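Local coordinates for protein multicopper oxidase (Uncultured bacterium, PDB 4E9X) that probably couples one-electron oxidation of substrates to reduction of dioxygen to water at copper centres, as multicopper oxidases do, at residues H201-H206 with V229-G234. Numbering follows the deposited sequence.
With CU (copper (II) ion), chain G; CU (copper (II) ion), chain F.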
loop_
_atom_site.group_PDB
_atom_site.type_symbol
_atom_site.label_atom_id
_atom_site.label_comp_id
_atom_site.label_asym_id
_atom_site.label_seq_id
_atom_site.Cartn_x
_atom_site.Cartn_y
_atom_site.Cartn_z
ATOM N N HIS A 201 -5.992 3.530 2.643
ATOM C CA HIS A 201 -6.692 4.785 2.353
ATOM C C HIS A 201 -5.673 5.754 1.738
ATOM O O HIS A 201 -4.610 6.023 2.329
ATOM C CB HIS A 201 -7.231 5.383 3.663
ATOM C CG HIS A 201 -8.219 4.473 4.324
ATOM N ND1 HIS A 201 -9.547 4.471 4.000
ATOM C CD2 HIS A 201 -8.044 3.497 5.256
ATOM C CE1 HIS A 201 -10.171 3.513 4.725
ATOM N NE2 HIS A 201 -9.267 2.931 5.498
ATOM N N ALA A 202 -5.973 6.263 0.553
ATOM C CA ALA A 202 -5.031 7.138 -0.155
ATOM C C ALA A 202 -5.532 8.570 0.025
ATOM O O ALA A 202 -6.384 9.050 -0.684
ATOM C CB ALA A 202 -4.952 6.716 -1.615
ATOM N N MET A 203 -5.081 9.258 1.056
ATOM C CA MET A 203 -5.713 10.533 1.461
ATOM C C MET A 203 -5.150 11.679 0.617
ATOM O O MET A 203 -3.943 11.964 0.646
ATOM C CB MET A 203 -5.418 10.763 2.948
ATOM C CG MET A 203 -5.980 9.631 3.826
ATOM S SD MET A 203 -7.743 9.272 3.606
ATOM C CE MET A 203 -8.553 10.808 4.082
ATOM N N HIS A 204 -6.035 12.314 -0.124
ATOM C CA HIS A 204 -5.658 13.375 -1.082
ATOM C C HIS A 204 -6.300 14.717 -0.707
ATOM O O HIS A 204 -7.544 14.787 -0.597
ATOM C CB HIS A 204 -6.128 12.966 -2.456
ATOM C CG HIS A 204 -6.016 14.013 -3.508
ATOM N ND1 HIS A 204 -4.851 14.775 -3.731
ATOM C CD2 HIS A 204 -6.913 14.461 -4.410
ATOM C CE1 HIS A 204 -5.108 15.647 -4.752
ATOM N NE2 HIS A 204 -6.356 15.456 -5.162
ATOM N N SER A 205 -5.464 15.729 -0.585
ATOM C CA SER A 205 -5.959 17.088 -0.311
ATOM C C SER A 205 -6.034 17.887 -1.612
ATOM O O SER A 205 -5.004 18.191 -2.221
ATOM C CB SER A 205 -5.056 17.812 0.658
ATOM O OG SER A 205 -3.687 17.759 0.256
ATOM N N HIS A 206 -7.220 18.316 -2.038
ATOM C CA HIS A 206 -7.281 19.267 -3.150
ATOM C C HIS A 206 -6.728 20.629 -2.666
ATOM O O HIS A 206 -6.795 20.964 -1.477
ATOM C CB HIS A 206 -8.718 19.457 -3.636
ATOM C CG HIS A 206 -9.322 18.266 -4.336
ATOM N ND1 HIS A 206 -10.173 18.473 -5.420
ATOM C CD2 HIS A 206 -9.233 16.950 -4.200
ATOM C CE1 HIS A 206 -10.612 17.256 -5.869
ATOM N NE2 HIS A 206 -10.013 16.315 -5.128
ATOM N N VAL A 229 -1.433 10.669 0.378
ATOM C CA VAL A 229 -0.659 9.919 1.348
ATOM C C VAL A 229 -1.357 8.597 1.610
ATOM O O VAL A 229 -2.524 8.569 2.066
ATOM C CB VAL A 229 -0.582 10.715 2.677
ATOM C CG1 VAL A 229 0.066 9.880 3.768
ATOM C CG2 VAL A 229 0.203 12.034 2.492
ATOM N N LEU A 230 -0.675 7.491 1.351
ATOM C CA LEU A 230 -1.241 6.157 1.549
ATOM C C LEU A 230 -1.096 5.755 3.015
ATOM O O LEU A 230 0.013 5.770 3.555
ATOM C CB LEU A 230 -0.496 5.130 0.694
ATOM C CG LEU A 230 -1.111 3.732 0.672
ATOM C CD1 LEU A 230 -2.481 3.824 -0.013
ATOM C CD2 LEU A 230 -0.180 2.734 -0.038
ATOM N N VAL A 231 -2.248 5.415 3.613
ATOM C CA VAL A 231 -2.268 5.041 5.023
ATOM C C VAL A 231 -2.829 3.634 5.143
ATOM O O VAL A 231 -3.927 3.377 4.654
ATOM C CB VAL A 231 -3.188 6.027 5.785
ATOM C CG1 VAL A 231 -3.213 5.710 7.276
ATOM C CG2 VAL A 231 -2.782 7.487 5.524
ATOM N N SER A 232 -2.082 2.720 5.733
ATOM C CA SER A 232 -2.452 1.315 5.823
ATOM C C SER A 232 -2.636 0.923 7.291
ATOM O O SER A 232 -2.255 1.719 8.187
ATOM C CB SER A 232 -1.414 0.471 5.088
ATOM O OG SER A 232 -0.301 0.070 5.827
ATOM N N PRO A 233 -3.204 -0.232 7.555
ATOM C CA PRO A 233 -3.521 -0.588 8.966
ATOM C C PRO A 233 -2.327 -0.522 9.902
ATOM O O PRO A 233 -1.249 -1.072 9.684
ATOM C CB PRO A 233 -4.043 -2.022 8.840
ATOM C CG PRO A 233 -4.712 -1.999 7.465
ATOM C CD PRO A 233 -3.725 -1.235 6.613
ATOM N N GLY A 234 -2.564 0.194 11.027
ATOM C CA GLY A 234 -1.557 0.344 12.052
ATOM C C GLY A 234 -0.750 1.628 11.956
ATOM O O GLY A 234 -0.251 2.116 12.973
HETATM CU CU CU G . -7.210 16.206 -6.583
HETATM CU CU CU F . -10.682 14.528 -5.451
#
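His201 and Met203 each exchange two backbone hydrogen bonds with antiparallel strand 228-231, outermost of its sheet within the chain, His201 with Val231 and Met203 with Val229; the four N-H...O angles, 152° to 161°, make all of them fairly straight. In the Met203 N to Val229 O bond (2.8 Å) the donor stands above the carbonyl plane. His201 O takes Val231 N at 2.8 Å and also a CA-H...O contact from Leu230 CA at 3.5 Å. Side-chain contact is sparse. On one face Ala202 CB meets Leu230 CD1 at 4.1 Å; on the other, Met203 CG, anti to its own carbonyl carbon (chi1 -60°), lies 4.2 Å from Val231 CG2. Past the paired residues, His204 NE2 binds one copper at 1.8 Å and His206 NE2 a second at 1.9 Å. The first copper also lies 3.1 Å above the His206 ring plane, offset toward its rim. His60 and His106 of a neighbouring subunit share these two coppers, respectively, and Asp227 O accepts a hydrogen bond from His204 ND1. The geometry implies a backbone-held strand pair leading into an intersubunit oxygen-binding copper site, consistent with the trinuclear centre of the family, where the ND1 bond probably fixes the His204 ring and strengthens its donation to copper.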